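Local coordinates for protein glucosamine kinase (Streptacidiphilus jiangxiensis, PDB 6HWJ) that catalyses the magnesium-dependent transfer of phosphate from ATP to D-glucosamine, giving D-glucosamine 6-phosphate, and acts to a lesser extent on glucose, at residues Thr226-Ala231 with Ala385-Asp390; Ala234-Thr239 with Leu294-Gly299; Ala379-Leu384 with Phe393-Leu398; Met342-Asp347 with Pro400-Gln405. One frame throughout, in Å; residues are numbered along the deposited sequence.

Interaction 1 of 4, residues Thr226-Ala231 with Ala385-Asp390; sequences TARMHA and ARLDAD
Leu-387 meets Arg-228 and Ala-231 at the point where one helix stops against the flank of another, a worked example of how a chain that leaves a helix can still hold on to its neighbour. Followed outward, the leucine side chain begins with CB, which heads for helix 212-234. CG is set beside the backbone N and anti to the carbonyl carbon (chi1 -59°). The second torsion, 174°, then carries CD1 straight on, anti to CA, and this one methyl does the touching. It lies 3.7 Å from CB of Ala-231 and 4.0 Å from CA of Arg-228, with Ala-227 O a little farther off at 4.1 Å. It thus rests on successive turns of the helix. Arg-228 offers its CA and, at the margin, CG, while its guanidinium turns to a salt bridge with Glu-162. A second, smaller touch joins the CB atoms of Ala-231 and Ala-389, 4.1 Å apart.

What brings both Leu-387 and Ala-389 to this flank is a Schellman motif ending helix 362-386. Asp-388, with a positive phi of 50°, is its C-prime residue: its N bonds to Ala-385 O, and Ala-389 N reaches back to Leu-384 O. The chain therefore turns within a few residues and presents two apolar groups to one neighbour. No hydrogen bond crosses between the segments. The contact is one of van der Waals fit between methyls and a helix flank; the hydrogen bonds of the Schellman motif help to fix where the methyls stand.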
loop_
_atom_site.group_PDB
_atom_site.type_symbol
_atom_site.label_atom_id
_atom_site.label_comp_id
_atom_site.label_asym_id
_atom_site.label_seq_id
_atom_site.Cartn_x
_atom_site.Cartn_y
_atom_site.Cartn_z
ATOM N N THR A 226 11.950 5.736 -5.072
ATOM C CA THR A 226 12.028 4.423 -4.450
ATOM C C THR A 226 13.298 4.276 -3.616
ATOM O O THR A 226 13.260 3.695 -2.526
ATOM C CB THR A 226 11.983 3.335 -5.528
ATOM O OG1 THR A 226 10.859 3.553 -6.396
ATOM C CG2 THR A 226 11.883 1.945 -4.890
ATOM N N ALA A 227 14.420 4.815 -4.105
ATOM C CA ALA A 227 15.677 4.740 -3.361
ATOM C C ALA A 227 15.644 5.607 -2.109
ATOM O O ALA A 227 16.113 5.188 -1.037
ATOM C CB ALA A 227 16.854 5.144 -4.256
ATOM N N ARG A 228 15.093 6.817 -2.217
ATOM C CA ARG A 228 14.922 7.666 -1.043
ATOM C C ARG A 228 13.998 6.999 -0.025
ATOM O O ARG A 228 14.241 7.063 1.191
ATOM C CB ARG A 228 14.361 9.029 -1.454
ATOM C CG ARG A 228 15.315 9.881 -2.291
ATOM C CD ARG A 228 14.592 11.109 -2.856
ATOM N NE ARG A 228 15.540 12.009 -3.524
ATOM C CZ ARG A 228 15.185 13.072 -4.243
ATOM N NH1 ARG A 228 13.900 13.369 -4.420
ATOM N NH2 ARG A 228 16.116 13.831 -4.799
ATOM N N MET A 229 12.910 6.406 -0.507
ATOM C CA MET A 229 11.977 5.685 0.358
ATOM C C MET A 229 12.686 4.543 1.086
ATOM O O MET A 229 12.615 4.442 2.322
ATOM C CB MET A 229 10.809 5.163 -0.490
ATOM C CG MET A 229 9.709 4.456 0.292
ATOM S SD MET A 229 8.409 3.826 -0.821
ATOM C CE MET A 229 9.220 2.381 -1.496
ATOM N N HIS A 230 13.417 3.698 0.342
ATOM C CA HIS A 230 14.079 2.558 0.977
ATOM C C HIS A 230 15.163 2.999 1.957
ATOM O O HIS A 230 15.313 2.414 3.034
ATOM C CB HIS A 230 14.669 1.626 -0.084
ATOM C CG HIS A 230 13.647 0.828 -0.817
ATOM N ND1 HIS A 230 13.903 0.228 -2.032
ATOM C CD2 HIS A 230 12.368 0.520 -0.506
ATOM C CE1 HIS A 230 12.821 -0.412 -2.431
ATOM N NE2 HIS A 230 11.875 -0.243 -1.524
ATOM N N ALA A 231 15.933 4.024 1.606
ATOM C CA ALA A 231 16.981 4.496 2.501
ATOM C C ALA A 231 16.398 4.936 3.834
ATOM O O ALA A 231 16.987 4.686 4.890
ATOM C CB ALA A 231 17.763 5.640 1.850
ATOM N N ALA A 385 23.380 4.951 -3.900
ATOM C CA ALA A 385 24.797 5.201 -3.668
ATOM C C ALA A 385 25.018 6.604 -3.101
ATOM O O ALA A 385 25.806 6.791 -2.167
ATOM C CB ALA A 385 25.589 5.015 -4.966
ATOM N N ARG A 386 24.321 7.599 -3.644
ATOM C CA ARG A 386 24.402 8.953 -3.098
ATOM C C ARG A 386 23.998 8.993 -1.629
ATOM O O ARG A 386 24.516 9.810 -0.862
ATOM C CB ARG A 386 23.513 9.883 -3.918
ATOM C CG ARG A 386 23.652 11.342 -3.596
ATOM C CD ARG A 386 22.803 12.195 -4.549
ATOM N NE ARG A 386 23.212 13.597 -4.519
ATOM C CZ ARG A 386 22.671 14.554 -5.272
ATOM N NH1 ARG A 386 21.699 14.263 -6.126
ATOM N NH2 ARG A 386 23.115 15.803 -5.169
ATOM N N LEU A 387 23.082 8.125 -1.217
ATOM C CA LEU A 387 22.635 8.059 0.166
ATOM C C LEU A 387 23.405 7.026 0.985
ATOM O O LEU A 387 23.012 6.739 2.118
ATOM C CB LEU A 387 21.130 7.734 0.216
ATOM C CG LEU A 387 20.238 8.740 -0.510
ATOM C CD1 LEU A 387 18.801 8.267 -0.544
ATOM C CD2 LEU A 387 20.325 10.115 0.144
ATOM N N ASP A 388 24.480 6.461 0.437
ATOM C CA ASP A 388 25.259 5.431 1.119
ATOM C C ASP A 388 24.354 4.324 1.662
ATOM O O ASP A 388 24.451 3.915 2.820
ATOM C CB ASP A 388 26.100 6.046 2.239
ATOM C CG ASP A 388 27.150 7.006 1.720
ATOM O OD1 ASP A 388 27.775 6.705 0.680
ATOM O OD2 ASP A 388 27.348 8.066 2.349
ATOM N N ALA A 389 23.458 3.837 0.801
ATOM C CA ALA A 389 22.523 2.768 1.137
ATOM C C ALA A 389 22.558 1.667 0.083
ATOM O O ALA A 389 21.555 0.978 -0.133
ATOM C CB ALA A 389 21.107 3.316 1.285
ATOM N N ASP A 390 23.705 1.488 -0.573
ATOM C CA ASP A 390 23.798 0.556 -1.694
ATOM C C ASP A 390 23.404 -0.865 -1.295
ATOM O O ASP A 390 22.817 -1.606 -2.098
ATOM C CB ASP A 390 25.225 0.537 -2.257
ATOM C CG ASP A 390 25.804 1.923 -2.448
ATOM O OD1 ASP A 390 26.109 2.593 -1.439
ATOM O OD2 ASP A 390 25.955 2.338 -3.612
#

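Interaction 2 of 4, residues Ala234-Thr239 with Leu294-Gly299; sequences AARGRT and LIDVHG
Ile-295 has CG1 between its backbone N and carbonyl carbon (chi1 60°), which leaves CG2 beside the N and turned to the 234-239 segment. That methyl gathers three partners: Arg-238 CB at 3.8 Å, Gly-237 O at 3.9 Å and, slightly farther, the methyl of Ala-234. The side chain of Arg-236 is bent at chi3 (64°), which sets NE; NH1 is modelled near Asp-296 OD2, with the guanidinium and carboxylate nearly coplanar. This reads as a salt bridge, but the arginine is poorly ordered and the modelled separation very short, so its detail is doubtful. Asp-296 has a second ionic partner in Arg-332, which bonds to its OD1 and also to OG1 of Thr-239.

The backbone carries the firmer link. Thr-239 N donates to Leu-294 O and Leu-294 N donates to Thr-239 O, each at 2.8 Å, making an antiparallel hydrogen-bonded pair. One water extends the ladder, giving a hydrogen to Gly-237 O and accepting from Asp-296 N.

Helix 212-234 leads through a type I turn, Ala-234 to Gly-237, into this edge strand, and Gly-237 has positive phi. The result is part of a small three-stranded antiparallel sheet in which strand 293-295 lies between 239-240 and 333-334. A few residues on come His-298, Gly-299 and the glucosamine-binding Asp-300, consistent with the catalytic loop of aminoglycoside-phosphotransferase-like kinases.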
loop_
_atom_site.group_PDB
_atom_site.type_symbol
_atom_site.label_atom_id
_atom_site.label_comp_id
_atom_site.label_asym_id
_atom_site.label_seq_id
_atom_site.Cartn_x
_atom_site.Cartn_y
_atom_site.Cartn_z
ATOM N N ALA A 234 15.021 1.778 5.700
ATOM C CA ALA A 234 16.095 0.911 6.162
ATOM C C ALA A 234 16.749 1.436 7.432
ATOM O O ALA A 234 17.449 0.675 8.113
ATOM C CB ALA A 234 17.157 0.741 5.070
ATOM N N ALA A 235 16.536 2.707 7.776
ATOM C CA ALA A 235 17.081 3.245 9.016
ATOM C C ALA A 235 16.493 2.573 10.251
ATOM O O ALA A 235 17.110 2.614 11.320
ATOM C CB ALA A 235 16.831 4.754 9.083
ATOM N N ARG A 236 15.321 1.949 10.135
ATOM C CA ARG A 236 14.764 1.172 11.234
ATOM C C ARG A 236 15.471 -0.167 11.410
ATOM O O ARG A 236 15.190 -0.883 12.379
ATOM C CB ARG A 236 13.271 0.931 11.019
ATOM C CG ARG A 236 12.413 2.187 11.195
ATOM C CD ARG A 236 10.951 1.853 11.482
ATOM N NE ARG A 236 10.781 1.144 12.748
ATOM C CZ ARG A 236 10.614 -0.175 12.865
ATOM N NH1 ARG A 236 10.587 -0.955 11.791
ATOM N NH2 ARG A 236 10.474 -0.715 14.067
ATOM N N GLY A 237 16.367 -0.521 10.505
ATOM C CA GLY A 237 17.153 -1.729 10.619
ATOM C C GLY A 237 16.843 -2.704 9.503
ATOM O O GLY A 237 16.022 -2.455 8.622
ATOM N N ARG A 238 17.524 -3.843 9.563
ATOM C CA ARG A 238 17.364 -4.874 8.546
ATOM C C ARG A 238 17.472 -6.227 9.224
ATOM O O ARG A 238 17.993 -6.340 10.337
ATOM C CB ARG A 238 18.417 -4.735 7.449
ATOM C CG ARG A 238 19.834 -4.950 7.972
ATOM C CD ARG A 238 20.871 -4.609 6.920
ATOM N NE ARG A 238 20.705 -3.243 6.428
ATOM C CZ ARG A 238 21.486 -2.676 5.518
ATOM N NH1 ARG A 238 22.496 -3.354 4.998
ATOM N NH2 ARG A 238 21.259 -1.427 5.134
ATOM N N THR A 239 16.985 -7.253 8.527
ATOM C CA THR A 239 17.004 -8.631 9.032
ATOM C C THR A 239 17.498 -9.542 7.918
ATOM O O THR A 239 16.899 -9.550 6.826
ATOM C CB THR A 239 15.618 -9.060 9.506
ATOM O OG1 THR A 239 15.128 -8.148 10.503
ATOM C CG2 THR A 239 15.666 -10.460 10.075
ATOM N N LEU A 294 16.508 -8.083 4.485
ATOM C CA LEU A 294 15.095 -7.695 4.508
ATOM C C LEU A 294 14.938 -6.407 5.313
ATOM O O LEU A 294 15.550 -6.261 6.385
ATOM C CB LEU A 294 14.228 -8.789 5.120
ATOM C CG LEU A 294 14.517 -10.226 4.636
ATOM C CD1 LEU A 294 13.680 -11.239 5.427
ATOM C CD2 LEU A 294 14.247 -10.314 3.151
ATOM N N ILE A 295 14.118 -5.490 4.798
ATOM C CA ILE A 295 13.847 -4.202 5.431
ATOM C C ILE A 295 12.338 -3.963 5.436
ATOM O O ILE A 295 11.572 -4.679 4.797
ATOM C CB ILE A 295 14.559 -3.025 4.723
ATOM C CG1 ILE A 295 14.114 -2.915 3.270
ATOM C CG2 ILE A 295 16.093 -3.183 4.803
ATOM C CD1 ILE A 295 14.458 -1.581 2.623
ATOM N N ASP A 296 11.919 -2.941 6.173
ATOM C CA ASP A 296 10.565 -2.407 6.010
ATOM C C ASP A 296 10.406 -1.910 4.572
ATOM O O ASP A 296 11.204 -1.086 4.105
ATOM C CB ASP A 296 10.328 -1.251 6.995
ATOM C CG ASP A 296 10.355 -1.693 8.456
ATOM O OD1 ASP A 296 10.465 -2.904 8.749
ATOM O OD2 ASP A 296 10.294 -0.811 9.329
ATOM N N VAL A 297 9.391 -2.406 3.867
ATOM C CA VAL A 297 9.181 -2.058 2.474
ATOM C C VAL A 297 7.776 -1.469 2.314
ATOM O O VAL A 297 6.960 -1.498 3.228
ATOM C CB VAL A 297 9.368 -3.257 1.518
ATOM C CG1 VAL A 297 10.806 -3.768 1.554
ATOM C CG2 VAL A 297 8.390 -4.380 1.839
ATOM N N HIS A 298 7.516 -0.920 1.128
ATOM C CA HIS A 298 6.156 -0.524 0.770
ATOM C C HIS A 298 5.256 -1.750 0.676
ATOM O O HIS A 298 4.191 -1.809 1.311
ATOM C CB HIS A 298 6.152 0.249 -0.563
ATOM C CG HIS A 298 4.800 0.751 -0.964
ATOM N ND1 HIS A 298 3.813 -0.079 -1.462
ATOM C CD2 HIS A 298 4.257 2.002 -0.917
ATOM C CE1 HIS A 298 2.720 0.635 -1.704
ATOM N NE2 HIS A 298 2.962 1.901 -1.381
ATOM N N GLY A 299 5.654 -2.735 -0.132
ATOM C CA GLY A 299 5.018 -4.038 -0.126
ATOM C C GLY A 299 3.871 -4.207 -1.098
ATOM O O GLY A 299 3.382 -5.331 -1.259
HETATM O O HOH W 1 13.672 -1.458 7.915
#

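Interaction 3 of 4, residues Ala379-Leu384 with Phe393-Leu398; sequences AYRTTL and FDDRLL
Arg-381 and Phe-393 make the nearest backbone approach, 8.3 Å between CA atoms, as the chain leaving helix 362-386 doubles back beside its last turns, so side chains have to span the gap. Phe-393 stands in the middle. Tyr-380, its CG anti to the backbone N (chi1 179°), drives a ring edge onto the phenylalanine face in a T-shaped stack, with ring centroids 5.1 Å apart and planes at 88°. The leading atom is Tyr-380 CE2, 3.5 Å from Phe-393 CG and offset toward the rim; the Asp-395 backbone N lies over the opposite face. Leu-384 CD1 fills in at Phe-393 CB, 3.6 Å away. The Tyr-380 hydroxyl hydrogen-bonds with His-230 of helix 212-234.

Phe-393 CE2 lies over one face of the Arg-381 guanidinium, 3.8 Å from Arg-381 NH2, while the arginine nitrogens sit at the ring edge, the planes 55° apart. The same NH2 makes a 2.9 Å salt bridge to Asp-395 OD2, using the anti lone pair, while NE bonds to a water that returns only weakly to that oxygen. Next door, Arg-396 grips Asp-394 side-on through NE and NH2, and Asp-394 OD1 also takes the Arg-396 backbone N in an Asx turn.

Chemically, the contact is an aromatic and aliphatic cluster with an ion pair at its margin, whose one direct bond, with the bridging water, ties Arg-381 to the turn.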
loop_
_atom_site.group_PDB
_atom_site.type_symbol
_atom_site.label_atom_id
_atom_site.label_comp_id
_atom_site.label_asym_id
_atom_site.label_seq_id
_atom_site.Cartn_x
_atom_site.Cartn_y
_atom_site.Cartn_z
ATOM N N ALA A 379 18.687 5.255 -11.957
ATOM C CA ALA A 379 18.385 6.289 -10.974
ATOM C C ALA A 379 18.315 5.709 -9.571
ATOM O O ALA A 379 18.833 6.298 -8.616
ATOM C CB ALA A 379 17.073 6.982 -11.346
ATOM N N TYR A 380 17.677 4.544 -9.426
ATOM C CA TYR A 380 17.580 3.900 -8.121
ATOM C C TYR A 380 18.959 3.580 -7.555
ATOM O O TYR A 380 19.257 3.905 -6.397
ATOM C CB TYR A 380 16.712 2.647 -8.244
ATOM C CG TYR A 380 16.538 1.854 -6.958
ATOM C CD1 TYR A 380 15.653 2.269 -5.974
ATOM C CD2 TYR A 380 17.253 0.671 -6.757
ATOM C CE1 TYR A 380 15.488 1.530 -4.794
ATOM C CE2 TYR A 380 17.105 -0.075 -5.596
ATOM C CZ TYR A 380 16.226 0.347 -4.619
ATOM O OH TYR A 380 16.103 -0.393 -3.480
ATOM N N ARG A 381 19.815 2.949 -8.355
ATOM C CA ARG A 381 21.169 2.617 -7.903
ATOM C C ARG A 381 21.981 3.867 -7.604
ATOM O O ARG A 381 22.665 3.946 -6.574
ATOM C CB ARG A 381 21.901 1.776 -8.956
ATOM C CG ARG A 381 21.478 0.310 -9.017
ATOM C CD ARG A 381 22.503 -0.515 -9.786
ATOM N NE ARG A 381 22.183 -1.936 -9.804
ATOM C CZ ARG A 381 21.564 -2.554 -10.808
ATOM N NH1 ARG A 381 21.187 -1.878 -11.889
ATOM N NH2 ARG A 381 21.320 -3.850 -10.730
ATOM N N THR A 382 21.928 4.864 -8.501
ATOM C CA THR A 382 22.675 6.102 -8.273
ATOM C C THR A 382 22.222 6.788 -6.988
ATOM O O THR A 382 23.048 7.282 -6.214
ATOM C CB THR A 382 22.515 7.044 -9.465
ATOM O OG1 THR A 382 22.931 6.383 -10.656
ATOM C CG2 THR A 382 23.367 8.302 -9.289
ATOM N N THR A 383 20.913 6.835 -6.747
ATOM C CA THR A 383 20.409 7.483 -5.537
ATOM C C THR A 383 20.775 6.695 -4.284
ATOM O O THR A 383 21.245 7.279 -3.289
ATOM C CB THR A 383 18.905 7.691 -5.648
ATOM O OG1 THR A 383 18.622 8.531 -6.774
ATOM C CG2 THR A 383 18.344 8.358 -4.382
ATOM N N LEU A 384 20.615 5.361 -4.315
ATOM C CA LEU A 384 21.071 4.568 -3.173
ATOM C C LEU A 384 22.541 4.848 -2.862
ATOM O O LEU A 384 22.929 4.969 -1.694
ATOM C CB LEU A 384 20.882 3.079 -3.421
ATOM C CG LEU A 384 19.474 2.508 -3.318
ATOM C CD1 LEU A 384 19.537 0.970 -3.443
ATOM C CD2 LEU A 384 18.791 2.893 -2.018
ATOM N N PHE A 393 19.929 -3.226 -1.555
ATOM C CA PHE A 393 19.437 -3.733 -2.835
ATOM C C PHE A 393 20.290 -4.926 -3.261
ATOM O O PHE A 393 21.474 -4.771 -3.555
ATOM C CB PHE A 393 19.456 -2.618 -3.885
ATOM C CG PHE A 393 18.976 -3.058 -5.251
ATOM C CD1 PHE A 393 17.796 -3.771 -5.389
ATOM C CD2 PHE A 393 19.705 -2.752 -6.386
ATOM C CE1 PHE A 393 17.363 -4.181 -6.623
ATOM C CE2 PHE A 393 19.259 -3.159 -7.635
ATOM C CZ PHE A 393 18.091 -3.872 -7.751
ATOM N N ASP A 394 19.688 -6.119 -3.269
ATOM C CA ASP A 394 20.336 -7.349 -3.758
ATOM C C ASP A 394 19.727 -7.670 -5.122
ATOM O O ASP A 394 18.625 -8.230 -5.205
ATOM C CB ASP A 394 20.136 -8.487 -2.767
ATOM C CG ASP A 394 20.920 -9.748 -3.141
ATOM O OD1 ASP A 394 21.446 -9.831 -4.273
ATOM O OD2 ASP A 394 20.978 -10.669 -2.300
ATOM N N ASP A 395 20.441 -7.309 -6.195
ATOM C CA ASP A 395 19.878 -7.426 -7.535
ATOM C C ASP A 395 19.913 -8.853 -8.070
ATOM O O ASP A 395 19.377 -9.108 -9.156
ATOM C CB ASP A 395 20.582 -6.478 -8.511
ATOM C CG ASP A 395 22.081 -6.674 -8.546
ATOM O OD1 ASP A 395 22.573 -7.691 -8.016
ATOM O OD2 ASP A 395 22.759 -5.785 -9.096
ATOM N N ARG A 396 20.496 -9.795 -7.337
ATOM C CA ARG A 396 20.295 -11.199 -7.681
ATOM C C ARG A 396 18.823 -11.577 -7.638
ATOM O O ARG A 396 18.416 -12.525 -8.307
ATOM C CB ARG A 396 21.092 -12.098 -6.735
ATOM C CG ARG A 396 22.604 -11.861 -6.790
ATOM C CD ARG A 396 23.311 -12.661 -5.712
ATOM N NE ARG A 396 22.816 -12.332 -4.377
ATOM C CZ ARG A 396 23.124 -13.008 -3.278
ATOM N NH1 ARG A 396 23.937 -14.057 -3.348
ATOM N NH2 ARG A 396 22.623 -12.634 -2.111
ATOM N N LEU A 397 18.014 -10.843 -6.876
ATOM C CA LEU A 397 16.594 -11.137 -6.748
ATOM C C LEU A 397 15.767 -10.604 -7.899
ATOM O O LEU A 397 14.581 -10.928 -7.981
ATOM C CB LEU A 397 16.064 -10.557 -5.444
ATOM C CG LEU A 397 16.526 -11.236 -4.161
ATOM C CD1 LEU A 397 16.283 -10.349 -2.964
ATOM C CD2 LEU A 397 15.794 -12.554 -4.003
ATOM N N LEU A 398 16.351 -9.786 -8.788
ATOM C CA LEU A 398 15.541 -9.128 -9.806
ATOM C C LEU A 398 14.793 -10.142 -10.665
ATOM O O LEU A 398 13.575 -10.059 -10.821
ATOM C CB LEU A 398 16.419 -8.236 -10.685
ATOM C CG LEU A 398 16.803 -6.878 -10.108
ATOM C CD1 LEU A 398 17.583 -6.061 -11.131
ATOM C CD2 LEU A 398 15.552 -6.142 -9.658
HETATM O O HOH W 2 23.042 -2.956 -7.408
#

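Interaction 4 of 4, residues Met342-Asp347 with Pro400-Gln405; sequences MTASLD and PLRYAQ
The guanidinium of Arg-402 lies flat on helix 335-356, with CA of Ala-344 beneath its centre, 3.5 Å from the plane, and the carbonyl group of Thr-343 under the same face nearer the rim. At its edge, near the plane, is Asp-347 OD2. The carboxylate there stands almost upright to the guanidinium, 80° between planes, and the bond from NH1 to OD2 is weak: 3.1 Å long and bent to 127° at the hydrogen. Stronger polar partners lie elsewhere. Arg-402 NH2 bonds to Gln-373 and NE pairs with Glu-406, while Asp-347 OD1 is held by Arg-351 and Ser-427. A buried charge pair is thus satisfied mainly by a network around it.

The arginine gets there with CG anti to the backbone N and a bend at chi2, which turns CD toward the other helix. Ala-344 CB lies under the arginine, 3.5 Å from Arg-402 NE and 3.8 Å from Arg-402 CD. One turn beyond Arg-402, Gln-405 brings its CB within 4.2 Å of Ala-344 CB. Gln-405 opens the proposed substrate-specificity motif and lies near the glucosamine-binding Glu-409.

The short helical segments cross at -48° with their axes 10.0 Å apart. Helix 362-386 adds Phe-376 against Thr-343 and Ile-369 against Asp-347, while Pro-400 and Tyr-403 turn to helix 266-284, placing the contact inside the helical bundle.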
loop_
_atom_site.group_PDB
_atom_site.type_symbol
_atom_site.label_atom_id
_atom_site.label_comp_id
_atom_site.label_asym_id
_atom_site.label_seq_id
_atom_site.Cartn_x
_atom_site.Cartn_y
_atom_site.Cartn_z
ATOM N N MET A 342 7.602 -2.002 -9.218
ATOM C CA MET A 342 7.513 -0.783 -10.017
ATOM C C MET A 342 7.981 -1.013 -11.449
ATOM O O MET A 342 7.336 -0.537 -12.385
ATOM C CB MET A 342 8.309 0.351 -9.362
ATOM C CG MET A 342 8.088 1.707 -10.008
ATOM S SD MET A 342 6.344 2.202 -10.045
ATOM C CE MET A 342 6.043 2.548 -8.313
ATOM N N THR A 343 9.067 -1.767 -11.655
ATOM C CA THR A 343 9.531 -1.988 -13.024
ATOM C C THR A 343 8.533 -2.845 -13.797
ATOM O O THR A 343 8.302 -2.607 -14.985
ATOM C CB THR A 343 10.919 -2.644 -13.061
ATOM O OG1 THR A 343 10.886 -3.896 -12.367
ATOM C CG2 THR A 343 11.965 -1.739 -12.428
ATOM N N ALA A 344 7.958 -3.868 -13.151
ATOM C CA ALA A 344 6.869 -4.609 -13.777
ATOM C C ALA A 344 5.710 -3.668 -14.132
ATOM O O ALA A 344 5.166 -3.717 -15.242
ATOM C CB ALA A 344 6.373 -5.712 -12.844
ATOM N N SER A 345 5.310 -2.815 -13.183
ATOM C CA SER A 345 4.215 -1.881 -13.418
ATOM C C SER A 345 4.494 -0.972 -14.622
ATOM O O SER A 345 3.604 -0.726 -15.442
ATOM C CB SER A 345 3.980 -1.045 -12.160
ATOM O OG SER A 345 2.780 -0.311 -12.246
ATOM N N LEU A 346 5.727 -0.487 -14.752
ATOM C CA LEU A 346 6.083 0.360 -15.890
ATOM C C LEU A 346 5.975 -0.408 -17.198
ATOM O O LEU A 346 5.465 0.114 -18.199
ATOM C CB LEU A 346 7.495 0.909 -15.720
ATOM C CG LEU A 346 7.642 1.939 -14.584
ATOM C CD1 LEU A 346 9.085 2.271 -14.328
ATOM C CD2 LEU A 346 6.855 3.198 -14.895
ATOM N N ASP A 347 6.469 -1.647 -17.220
ATOM C CA ASP A 347 6.261 -2.508 -18.380
ATOM C C ASP A 347 4.773 -2.609 -18.713
ATOM O O ASP A 347 4.364 -2.447 -19.871
ATOM C CB ASP A 347 6.864 -3.884 -18.084
ATOM C CG ASP A 347 6.853 -4.803 -19.273
ATOM O OD1 ASP A 347 5.797 -4.974 -19.899
ATOM O OD2 ASP A 347 7.906 -5.371 -19.579
ATOM N N PRO A 400 14.124 -13.639 -10.413
ATOM C CA PRO A 400 13.079 -14.473 -9.791
ATOM C C PRO A 400 11.870 -13.686 -9.314
ATOM O O PRO A 400 10.739 -14.138 -9.517
ATOM C CB PRO A 400 13.815 -15.171 -8.638
ATOM C CG PRO A 400 15.095 -14.426 -8.440
ATOM C CD PRO A 400 15.444 -13.836 -9.797
ATOM N N LEU A 401 12.061 -12.525 -8.666
ATOM C CA LEU A 401 10.915 -11.771 -8.172
ATOM C C LEU A 401 10.118 -11.145 -9.315
ATOM O O LEU A 401 8.885 -11.036 -9.233
ATOM C CB LEU A 401 11.368 -10.696 -7.196
ATOM C CG LEU A 401 11.944 -11.130 -5.852
ATOM C CD1 LEU A 401 12.129 -9.911 -4.936
ATOM C CD2 LEU A 401 11.059 -12.179 -5.176
ATOM N N ARG A 402 10.788 -10.726 -10.387
ATOM C CA ARG A 402 10.052 -10.177 -11.523
ATOM C C ARG A 402 9.179 -11.246 -12.169
ATOM O O ARG A 402 7.997 -11.012 -12.447
ATOM C CB ARG A 402 11.015 -9.563 -12.537
ATOM C CG ARG A 402 10.344 -9.083 -13.807
ATOM C CD ARG A 402 9.312 -7.963 -13.538
ATOM N NE ARG A 402 8.622 -7.591 -14.769
ATOM C CZ ARG A 402 9.102 -6.724 -15.662
ATOM N NH1 ARG A 402 8.421 -6.474 -16.768
ATOM N NH2 ARG A 402 10.248 -6.100 -15.439
ATOM N N TYR A 403 9.740 -12.442 -12.395
ATOM C CA TYR A 403 8.938 -13.515 -12.949
ATOM C C TYR A 403 7.701 -13.739 -12.090
ATOM O O TYR A 403 6.595 -13.888 -12.610
ATOM C CB TYR A 403 9.771 -14.801 -13.061
ATOM C CG TYR A 403 10.805 -14.811 -14.180
ATOM C CD1 TYR A 403 10.913 -13.755 -15.077
ATOM C CD2 TYR A 403 11.661 -15.897 -14.347
ATOM C CE1 TYR A 403 11.858 -13.780 -16.106
ATOM C CE2 TYR A 403 12.590 -15.929 -15.368
ATOM C CZ TYR A 403 12.688 -14.861 -16.242
ATOM O OH TYR A 403 13.629 -14.892 -17.260
ATOM N N ALA A 404 7.871 -13.763 -10.762
ATOM C CA ALA A 404 6.741 -14.003 -9.870
ATOM C C ALA A 404 5.697 -12.892 -9.986
ATOM O O ALA A 404 4.494 -13.145 -9.845
ATOM C CB ALA A 404 7.235 -14.114 -8.432
ATOM N N GLN A 405 6.140 -11.661 -10.231
ATOM C CA GLN A 405 5.200 -10.565 -10.436
ATOM C C GLN A 405 4.332 -10.834 -11.655
ATOM O O GLN A 405 3.107 -10.671 -11.610
ATOM C CB GLN A 405 5.941 -9.241 -10.600
ATOM C CG GLN A 405 6.588 -8.697 -9.353
ATOM C CD GLN A 405 5.594 -8.033 -8.408
ATOM O OE1 GLN A 405 4.422 -7.830 -8.751
ATOM N NE2 GLN A 405 6.061 -7.694 -7.211
#

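How the interactions relate
From the N terminus, helix 212-234 supplies the first half of interaction 1, whose loop closes only when the chain reaches 385-390. Nested inside that loop, interaction 2 closes early, joining the loop and short strand after the same helix to strand 293-295; the two touch where Met-229 CE packs on His-298 CB. Helix 335-356 then opens interaction 4, whose loop crosses that of interaction 1 and ends on helix 398-416. Interaction 3, a short loop across the turn between helices 362-386 and 398-416, nests inside interaction 4 and crosses interaction 1. Interaction 2 precedes both in series. Together they tie four helices to one another, and the small sheet to the segment after the first.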